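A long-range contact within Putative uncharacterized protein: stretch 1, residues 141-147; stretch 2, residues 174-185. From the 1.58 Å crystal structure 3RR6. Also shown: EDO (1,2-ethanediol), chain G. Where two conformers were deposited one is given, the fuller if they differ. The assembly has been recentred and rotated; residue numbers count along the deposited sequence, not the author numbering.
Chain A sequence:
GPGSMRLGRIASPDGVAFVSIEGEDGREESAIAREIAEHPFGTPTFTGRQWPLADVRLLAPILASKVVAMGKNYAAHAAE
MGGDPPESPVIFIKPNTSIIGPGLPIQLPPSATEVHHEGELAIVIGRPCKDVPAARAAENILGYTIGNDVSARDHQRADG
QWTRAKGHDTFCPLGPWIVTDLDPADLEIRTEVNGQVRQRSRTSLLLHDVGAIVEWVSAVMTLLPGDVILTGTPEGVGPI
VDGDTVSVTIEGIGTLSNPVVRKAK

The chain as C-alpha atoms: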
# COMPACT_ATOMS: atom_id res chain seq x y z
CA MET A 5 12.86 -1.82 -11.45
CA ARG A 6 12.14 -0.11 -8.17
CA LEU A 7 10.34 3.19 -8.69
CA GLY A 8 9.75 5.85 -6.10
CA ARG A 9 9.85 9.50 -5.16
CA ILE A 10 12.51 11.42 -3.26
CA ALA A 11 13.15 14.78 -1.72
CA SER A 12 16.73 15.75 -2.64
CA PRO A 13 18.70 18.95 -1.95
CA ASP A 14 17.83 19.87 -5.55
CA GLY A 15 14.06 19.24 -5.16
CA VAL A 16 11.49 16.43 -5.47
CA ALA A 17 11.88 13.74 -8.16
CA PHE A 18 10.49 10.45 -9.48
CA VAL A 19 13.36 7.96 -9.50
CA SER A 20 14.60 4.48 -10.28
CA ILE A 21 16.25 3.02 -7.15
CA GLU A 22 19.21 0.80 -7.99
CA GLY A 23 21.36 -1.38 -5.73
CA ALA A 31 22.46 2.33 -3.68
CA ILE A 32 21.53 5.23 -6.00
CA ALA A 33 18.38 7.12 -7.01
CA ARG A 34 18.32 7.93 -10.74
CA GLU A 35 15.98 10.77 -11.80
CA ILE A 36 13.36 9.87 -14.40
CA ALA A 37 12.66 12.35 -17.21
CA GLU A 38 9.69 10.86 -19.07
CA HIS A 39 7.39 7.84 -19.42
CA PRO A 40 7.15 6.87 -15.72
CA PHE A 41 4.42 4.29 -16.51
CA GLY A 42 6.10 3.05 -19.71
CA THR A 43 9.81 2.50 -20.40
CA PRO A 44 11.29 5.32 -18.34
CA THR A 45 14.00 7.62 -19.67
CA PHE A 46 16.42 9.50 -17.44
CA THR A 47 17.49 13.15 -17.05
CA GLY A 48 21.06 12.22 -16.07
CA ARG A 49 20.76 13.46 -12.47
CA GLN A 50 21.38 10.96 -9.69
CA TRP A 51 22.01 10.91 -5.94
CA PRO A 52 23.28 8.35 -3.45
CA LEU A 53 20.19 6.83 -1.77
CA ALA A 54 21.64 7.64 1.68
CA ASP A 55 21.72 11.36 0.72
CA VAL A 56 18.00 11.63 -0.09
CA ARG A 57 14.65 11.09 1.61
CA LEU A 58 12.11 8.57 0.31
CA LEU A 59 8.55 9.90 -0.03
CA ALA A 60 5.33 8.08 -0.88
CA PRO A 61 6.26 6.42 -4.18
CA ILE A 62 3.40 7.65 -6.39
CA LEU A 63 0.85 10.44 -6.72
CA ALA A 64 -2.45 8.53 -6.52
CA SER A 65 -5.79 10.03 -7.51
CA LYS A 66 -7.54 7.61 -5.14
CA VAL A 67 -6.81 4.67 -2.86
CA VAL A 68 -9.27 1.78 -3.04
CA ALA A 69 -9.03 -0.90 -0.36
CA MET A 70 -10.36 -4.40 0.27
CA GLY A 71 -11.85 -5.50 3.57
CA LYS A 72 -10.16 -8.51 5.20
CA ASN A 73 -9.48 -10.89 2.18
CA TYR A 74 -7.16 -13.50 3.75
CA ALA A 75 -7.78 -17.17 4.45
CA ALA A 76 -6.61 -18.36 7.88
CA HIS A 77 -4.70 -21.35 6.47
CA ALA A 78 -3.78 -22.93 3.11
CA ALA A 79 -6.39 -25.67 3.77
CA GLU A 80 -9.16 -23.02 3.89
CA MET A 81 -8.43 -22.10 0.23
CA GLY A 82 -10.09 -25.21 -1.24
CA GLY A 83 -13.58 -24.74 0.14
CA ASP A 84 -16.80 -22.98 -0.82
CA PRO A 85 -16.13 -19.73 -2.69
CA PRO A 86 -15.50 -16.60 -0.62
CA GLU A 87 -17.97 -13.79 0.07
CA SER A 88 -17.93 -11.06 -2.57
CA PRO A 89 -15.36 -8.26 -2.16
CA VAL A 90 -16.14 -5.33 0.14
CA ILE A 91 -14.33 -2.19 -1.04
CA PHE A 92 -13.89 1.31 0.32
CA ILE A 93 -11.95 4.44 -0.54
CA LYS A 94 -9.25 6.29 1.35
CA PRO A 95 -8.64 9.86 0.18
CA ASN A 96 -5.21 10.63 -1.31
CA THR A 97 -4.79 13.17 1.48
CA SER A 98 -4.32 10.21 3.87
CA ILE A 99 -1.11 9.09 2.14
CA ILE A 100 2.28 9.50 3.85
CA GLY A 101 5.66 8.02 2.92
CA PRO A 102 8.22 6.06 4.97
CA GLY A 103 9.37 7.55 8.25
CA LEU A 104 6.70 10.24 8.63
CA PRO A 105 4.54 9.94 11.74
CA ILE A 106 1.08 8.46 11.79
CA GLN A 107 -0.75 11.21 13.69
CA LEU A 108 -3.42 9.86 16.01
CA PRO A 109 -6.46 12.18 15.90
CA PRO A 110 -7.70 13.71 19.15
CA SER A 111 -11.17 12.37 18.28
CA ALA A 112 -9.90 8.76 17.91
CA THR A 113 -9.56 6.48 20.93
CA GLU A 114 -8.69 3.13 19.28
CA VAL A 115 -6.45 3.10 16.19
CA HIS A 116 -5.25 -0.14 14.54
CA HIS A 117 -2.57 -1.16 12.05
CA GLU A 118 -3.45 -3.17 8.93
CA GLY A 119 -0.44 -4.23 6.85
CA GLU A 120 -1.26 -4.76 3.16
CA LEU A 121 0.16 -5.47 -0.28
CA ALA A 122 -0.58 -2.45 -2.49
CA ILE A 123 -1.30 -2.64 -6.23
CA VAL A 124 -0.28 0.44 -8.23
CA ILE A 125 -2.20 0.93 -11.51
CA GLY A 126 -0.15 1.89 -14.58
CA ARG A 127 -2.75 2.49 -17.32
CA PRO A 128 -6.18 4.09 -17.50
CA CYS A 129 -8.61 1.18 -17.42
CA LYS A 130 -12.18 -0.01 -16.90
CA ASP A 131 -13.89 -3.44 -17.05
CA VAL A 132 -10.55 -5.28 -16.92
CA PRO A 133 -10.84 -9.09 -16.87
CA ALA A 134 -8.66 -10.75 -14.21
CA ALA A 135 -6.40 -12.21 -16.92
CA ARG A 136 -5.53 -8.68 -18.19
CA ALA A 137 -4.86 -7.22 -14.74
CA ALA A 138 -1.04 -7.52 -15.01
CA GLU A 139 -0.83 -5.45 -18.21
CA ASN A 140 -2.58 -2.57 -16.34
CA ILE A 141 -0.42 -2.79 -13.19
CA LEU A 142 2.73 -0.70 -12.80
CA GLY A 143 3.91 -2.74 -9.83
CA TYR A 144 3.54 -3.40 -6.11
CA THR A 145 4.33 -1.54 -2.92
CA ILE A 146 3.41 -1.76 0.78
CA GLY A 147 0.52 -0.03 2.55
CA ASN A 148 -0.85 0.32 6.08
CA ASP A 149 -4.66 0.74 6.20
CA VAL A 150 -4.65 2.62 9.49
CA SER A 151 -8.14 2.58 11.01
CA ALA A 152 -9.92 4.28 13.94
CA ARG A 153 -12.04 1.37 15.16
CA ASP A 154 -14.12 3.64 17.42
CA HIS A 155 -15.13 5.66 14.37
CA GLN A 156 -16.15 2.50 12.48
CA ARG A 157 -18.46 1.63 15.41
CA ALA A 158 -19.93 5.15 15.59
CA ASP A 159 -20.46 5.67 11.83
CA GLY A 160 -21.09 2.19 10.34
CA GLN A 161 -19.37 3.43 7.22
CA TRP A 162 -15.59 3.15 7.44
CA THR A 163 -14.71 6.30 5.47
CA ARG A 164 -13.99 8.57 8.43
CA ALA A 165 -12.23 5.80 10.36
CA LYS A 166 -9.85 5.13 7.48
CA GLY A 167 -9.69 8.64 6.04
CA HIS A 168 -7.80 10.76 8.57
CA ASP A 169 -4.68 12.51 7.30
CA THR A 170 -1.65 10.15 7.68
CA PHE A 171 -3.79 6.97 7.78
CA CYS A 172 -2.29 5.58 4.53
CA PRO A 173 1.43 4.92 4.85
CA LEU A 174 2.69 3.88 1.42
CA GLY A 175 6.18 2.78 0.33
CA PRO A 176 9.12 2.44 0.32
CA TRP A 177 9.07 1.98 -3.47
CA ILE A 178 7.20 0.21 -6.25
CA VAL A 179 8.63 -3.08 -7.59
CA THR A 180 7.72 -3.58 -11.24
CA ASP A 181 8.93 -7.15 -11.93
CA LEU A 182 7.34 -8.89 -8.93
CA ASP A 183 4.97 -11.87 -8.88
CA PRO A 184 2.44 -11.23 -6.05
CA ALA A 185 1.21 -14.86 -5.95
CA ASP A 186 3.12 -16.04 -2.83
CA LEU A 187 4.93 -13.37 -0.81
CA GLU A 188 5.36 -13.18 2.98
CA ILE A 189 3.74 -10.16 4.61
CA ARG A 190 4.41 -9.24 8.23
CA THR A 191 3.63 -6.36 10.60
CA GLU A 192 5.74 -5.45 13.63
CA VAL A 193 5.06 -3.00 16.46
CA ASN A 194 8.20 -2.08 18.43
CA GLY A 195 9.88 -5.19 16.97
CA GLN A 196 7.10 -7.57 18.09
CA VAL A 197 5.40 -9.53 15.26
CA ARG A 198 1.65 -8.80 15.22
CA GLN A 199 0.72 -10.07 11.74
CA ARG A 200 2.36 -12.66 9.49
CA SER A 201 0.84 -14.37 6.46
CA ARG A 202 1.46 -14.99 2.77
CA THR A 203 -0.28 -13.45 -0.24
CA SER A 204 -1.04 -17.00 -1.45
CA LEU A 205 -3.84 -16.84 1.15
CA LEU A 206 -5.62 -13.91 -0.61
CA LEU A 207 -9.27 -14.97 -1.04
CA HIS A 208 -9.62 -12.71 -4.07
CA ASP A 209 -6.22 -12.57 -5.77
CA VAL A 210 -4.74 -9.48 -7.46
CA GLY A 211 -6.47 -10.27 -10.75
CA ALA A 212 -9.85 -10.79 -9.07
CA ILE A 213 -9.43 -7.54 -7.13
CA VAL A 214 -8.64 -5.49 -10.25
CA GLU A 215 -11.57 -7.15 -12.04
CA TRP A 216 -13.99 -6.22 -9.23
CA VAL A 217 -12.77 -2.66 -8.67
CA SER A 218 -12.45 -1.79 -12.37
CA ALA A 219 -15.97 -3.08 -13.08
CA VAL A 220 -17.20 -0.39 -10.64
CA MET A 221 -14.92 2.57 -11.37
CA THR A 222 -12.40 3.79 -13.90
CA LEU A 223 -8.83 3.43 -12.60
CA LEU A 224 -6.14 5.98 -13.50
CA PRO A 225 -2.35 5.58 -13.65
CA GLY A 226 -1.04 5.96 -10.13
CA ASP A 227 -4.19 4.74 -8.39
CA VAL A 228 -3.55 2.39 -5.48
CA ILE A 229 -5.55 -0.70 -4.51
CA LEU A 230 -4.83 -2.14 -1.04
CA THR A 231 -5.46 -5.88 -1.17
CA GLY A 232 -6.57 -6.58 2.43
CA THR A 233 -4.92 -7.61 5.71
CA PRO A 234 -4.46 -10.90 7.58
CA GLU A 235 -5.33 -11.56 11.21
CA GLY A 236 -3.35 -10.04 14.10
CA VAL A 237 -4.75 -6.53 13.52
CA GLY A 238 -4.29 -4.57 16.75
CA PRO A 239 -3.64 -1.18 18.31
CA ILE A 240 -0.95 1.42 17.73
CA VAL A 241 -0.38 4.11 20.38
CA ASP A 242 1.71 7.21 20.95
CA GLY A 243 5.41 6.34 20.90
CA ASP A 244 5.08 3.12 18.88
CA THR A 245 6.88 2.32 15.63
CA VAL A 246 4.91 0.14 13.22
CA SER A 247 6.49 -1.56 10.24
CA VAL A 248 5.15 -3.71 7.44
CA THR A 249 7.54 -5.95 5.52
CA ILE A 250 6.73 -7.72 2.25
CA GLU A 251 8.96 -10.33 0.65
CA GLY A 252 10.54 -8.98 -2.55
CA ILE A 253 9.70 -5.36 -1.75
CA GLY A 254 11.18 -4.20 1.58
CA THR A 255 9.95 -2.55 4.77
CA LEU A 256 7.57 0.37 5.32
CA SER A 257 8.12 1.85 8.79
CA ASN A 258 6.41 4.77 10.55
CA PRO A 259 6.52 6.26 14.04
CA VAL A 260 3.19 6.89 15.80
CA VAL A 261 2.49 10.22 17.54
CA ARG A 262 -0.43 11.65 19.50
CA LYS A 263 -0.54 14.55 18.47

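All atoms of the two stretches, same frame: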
# COMPACT_ATOMS: atom_id res chain seq x y z
N ILE A 141 -1.07 -3.01 -14.48
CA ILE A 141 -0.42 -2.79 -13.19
C ILE A 141 1.02 -2.33 -13.39
O ILE A 141 1.82 -3.01 -14.06
CB ILE A 141 -0.49 -4.07 -12.32
CG1 ILE A 141 -1.95 -4.33 -11.90
CG2 ILE A 141 0.45 -3.96 -11.10
CD1 ILE A 141 -2.18 -5.72 -11.26
N LEU A 142 1.35 -1.17 -12.82
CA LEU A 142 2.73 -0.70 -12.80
C LEU A 142 3.62 -1.62 -11.96
O LEU A 142 4.69 -2.06 -12.41
CB LEU A 142 2.79 0.73 -12.24
CG LEU A 142 4.18 1.33 -12.05
CD1 LEU A 142 4.89 1.44 -13.39
CD2 LEU A 142 4.10 2.70 -11.37
N GLY A 143 3.18 -1.89 -10.74
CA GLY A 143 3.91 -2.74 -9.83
C GLY A 143 3.28 -2.74 -8.45
O GLY A 143 2.11 -2.36 -8.30
N TYR A 144 4.06 -3.15 -7.46
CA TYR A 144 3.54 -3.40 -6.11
C TYR A 144 4.35 -2.65 -5.09
O TYR A 144 5.56 -2.51 -5.23
CB TYR A 144 3.55 -4.90 -5.79
CG TYR A 144 2.73 -5.68 -6.78
CD1 TYR A 144 1.36 -5.82 -6.62
CD2 TYR A 144 3.31 -6.19 -7.93
CE1 TYR A 144 0.60 -6.48 -7.56
CE2 TYR A 144 2.55 -6.85 -8.88
CZ TYR A 144 1.20 -6.99 -8.69
OH TYR A 144 0.44 -7.64 -9.64
N THR A 145 3.67 -2.17 -4.06
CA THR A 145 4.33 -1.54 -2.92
C THR A 145 3.65 -2.02 -1.64
O THR A 145 2.88 -3.00 -1.66
CB THR A 145 4.39 0.01 -3.09
OG1 THR A 145 5.32 0.56 -2.13
CG2 THR A 145 3.03 0.69 -2.94
N ILE A 146 3.96 -1.38 -0.52
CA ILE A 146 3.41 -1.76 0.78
C ILE A 146 2.50 -0.63 1.26
O ILE A 146 2.77 0.54 1.00
CB ILE A 146 4.51 -2.02 1.82
CG1 ILE A 146 5.62 -2.87 1.23
CG2 ILE A 146 3.92 -2.67 3.09
CD1 ILE A 146 6.79 -3.12 2.16
N GLY A 147 1.41 -1.00 1.92
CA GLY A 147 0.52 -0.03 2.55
C GLY A 147 0.19 -0.42 3.98
O GLY A 147 0.40 -1.55 4.39
N LEU A 174 2.46 4.52 2.71
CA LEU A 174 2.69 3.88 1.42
C LEU A 174 4.18 3.94 1.09
O LEU A 174 4.80 5.00 1.20
CB LEU A 174 1.88 4.60 0.35
CG LEU A 174 1.67 3.89 -0.98
CD1 LEU A 174 0.74 2.69 -0.83
CD2 LEU A 174 1.11 4.89 -2.01
N GLY A 175 4.76 2.82 0.67
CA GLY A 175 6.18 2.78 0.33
C GLY A 175 6.81 1.44 0.65
O GLY A 175 6.10 0.50 0.97
N PRO A 176 8.15 1.36 0.58
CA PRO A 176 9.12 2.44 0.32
C PRO A 176 9.33 2.77 -1.16
O PRO A 176 9.88 3.82 -1.49
CB PRO A 176 10.41 1.88 0.91
CG PRO A 176 10.27 0.42 0.72
CD PRO A 176 8.83 0.11 0.98
N TRP A 177 8.90 1.86 -2.03
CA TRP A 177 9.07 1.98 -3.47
C TRP A 177 8.17 0.96 -4.14
O TRP A 177 7.63 0.07 -3.48
CB TRP A 177 10.54 1.75 -3.89
CG TRP A 177 11.21 0.61 -3.20
CD1 TRP A 177 10.89 -0.71 -3.27
CD2 TRP A 177 12.34 0.70 -2.32
NE1 TRP A 177 11.73 -1.46 -2.47
CE2 TRP A 177 12.64 -0.61 -1.89
CE3 TRP A 177 13.12 1.76 -1.85
CZ2 TRP A 177 13.69 -0.89 -1.00
CZ3 TRP A 177 14.19 1.47 -0.97
CH2 TRP A 177 14.44 0.16 -0.56
N ILE A 178 8.05 1.07 -5.46
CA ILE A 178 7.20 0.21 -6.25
C ILE A 178 8.07 -0.76 -7.04
O ILE A 178 8.92 -0.32 -7.81
CB ILE A 178 6.35 1.05 -7.22
CG1 ILE A 178 5.39 1.94 -6.43
CG2 ILE A 178 5.56 0.17 -8.19
CD1 ILE A 178 4.85 3.13 -7.22
N VAL A 179 7.85 -2.06 -6.87
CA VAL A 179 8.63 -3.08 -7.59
C VAL A 179 7.85 -3.52 -8.82
O VAL A 179 6.71 -3.96 -8.70
CB VAL A 179 8.94 -4.29 -6.69
CG1 VAL A 179 9.81 -5.31 -7.43
CG2 VAL A 179 9.64 -3.81 -5.42
N THR A 180 8.45 -3.37 -10.00
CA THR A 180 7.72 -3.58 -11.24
C THR A 180 7.82 -4.98 -11.83
O THR A 180 7.04 -5.30 -12.74
CB THR A 180 8.19 -2.62 -12.33
OG1 THR A 180 9.57 -2.93 -12.64
CG2 THR A 180 8.04 -1.18 -11.89
N ASP A 181 8.74 -5.81 -11.35
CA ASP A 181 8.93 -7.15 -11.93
C ASP A 181 8.57 -8.30 -10.97
O ASP A 181 9.08 -9.42 -11.09
CB ASP A 181 10.37 -7.30 -12.48
CG ASP A 181 11.45 -7.04 -11.43
OD1 ASP A 181 11.18 -6.43 -10.37
OD2 ASP A 181 12.61 -7.45 -11.69
N LEU A 182 7.64 -8.02 -10.07
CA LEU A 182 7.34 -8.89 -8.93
C LEU A 182 6.07 -9.71 -9.16
O LEU A 182 5.04 -9.18 -9.57
CB LEU A 182 7.18 -8.03 -7.68
CG LEU A 182 6.97 -8.75 -6.35
CD1 LEU A 182 8.16 -9.62 -6.03
CD2 LEU A 182 6.69 -7.73 -5.23
N ASP A 183 6.14 -11.01 -8.88
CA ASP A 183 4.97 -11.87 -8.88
C ASP A 183 4.34 -11.84 -7.48
O ASP A 183 4.98 -12.25 -6.51
CB ASP A 183 5.38 -13.30 -9.25
CG ASP A 183 4.20 -14.24 -9.40
OD1 ASP A 183 3.07 -13.89 -9.05
OD2 ASP A 183 4.43 -15.37 -9.89
N PRO A 184 3.08 -11.35 -7.37
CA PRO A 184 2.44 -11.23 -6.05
C PRO A 184 1.78 -12.52 -5.54
O PRO A 184 1.12 -12.49 -4.50
CB PRO A 184 1.35 -10.17 -6.31
CG PRO A 184 0.95 -10.45 -7.73
CD PRO A 184 2.23 -10.82 -8.44
N ALA A 185 1.97 -13.63 -6.23
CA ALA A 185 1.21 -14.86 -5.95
C ALA A 185 1.50 -15.48 -4.58
O ALA A 185 0.60 -16.08 -3.99
CB ALA A 185 1.43 -15.89 -7.06
C1 EDO G . 3.03 -2.53 -16.63
O1 EDO G . 2.55 -3.89 -16.54
C2 EDO G . 2.12 -1.63 -17.46
O2 EDO G . 1.06 -1.03 -16.68
O HOH W 1 4.20 -5.07 -12.62

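Strand 141-147 pairs antiparallel with two short strand segments of the second stretch, which turns a corner at P176; the contact buries 668 Å² summed over both sides. Two pairs of main-chain hydrogen bonds hold the register. Around Y144 and V179 the bonds are short and nearly straight: Y144 N to V179 O is 3.0 Å and V179 N to Y144 O is 2.9 Å. Around I146 and G175 the pair is less even, with G175 N to I146 O at 3.0 Å and a well-aligned N-H, but I146 N to G175 O at 3.2 Å and an N-H...O angle of only 136°. Beyond this pair, G147 faces L174 at a non-hydrogen-bonded position, their CA atoms 4.6 Å apart.

Between the two bonded pairs the first strand advances two residues while the second goes back four, from V179 to G175, so the register shifts by two in a beta bulge. The extra length contains the corner at P176, which follows a cis peptide bond. T145 fills this irregular place: its CB points toward the second stretch, and OG1 donates a 2.7 Å hydrogen bond to W177 O. A side-chain hydroxyl thus engages a main-chain carbonyl between the two sets of backbone bonds.

Several CA-H...O contacts accompany the pairing. I178 CA lies 3.3 Å from Y144 O, and L174 CA lies 3.4 Å from I146 O, so each of these carbonyls receives a CA-H contact as well as an N-H bond. G143 CA approaches V179 O at 3.3 Å. An ideal CB on G143 would clash with that oxygen and with I178 CG2, so the close approach depends on the absence of a side chain. G175 is restricted differently: at its backbone angles a CB would be jammed against the carbonyl oxygen of L174.

Apolar packing continues past the paired strands. The Y144 side chain leaves its backbone on the same face of the sheet as V179, and its end reaches the loop beyond. P184 CB sits over one face of the ring, 4.1 Å from the centroid of the Y144 ring and 19° off the normal, a CH-pi contact; P184 CG also lies 3.6 Å from Y144 CZ. L182 adds CD2 at 4.3 Å from Y144 CB. Y144 accordingly has more area covered by the opposing stretch than any other residue here. Elsewhere L142 CD2 meets I178 CD1 at 4.2 Å, T145 CG2 meets L174 CD1 at 3.7 Å, and I146 CD1 meets P176 CD at 4.0 Å.

Where the chain leaves strand 177-179, the oxygen of water 1 lies within reach of both stretches, 2.9 Å from T180 O and 3.1 Å from L142 O, the second a weak bond; with other acceptors elsewhere in the structure it cannot serve every one at once. T180 CG2 also packs 3.5 Å from L142 O. Within the second stretch, A185 N donates a 3.0 Å hydrogen bond to D183 OD1, linking the residues that flank P184.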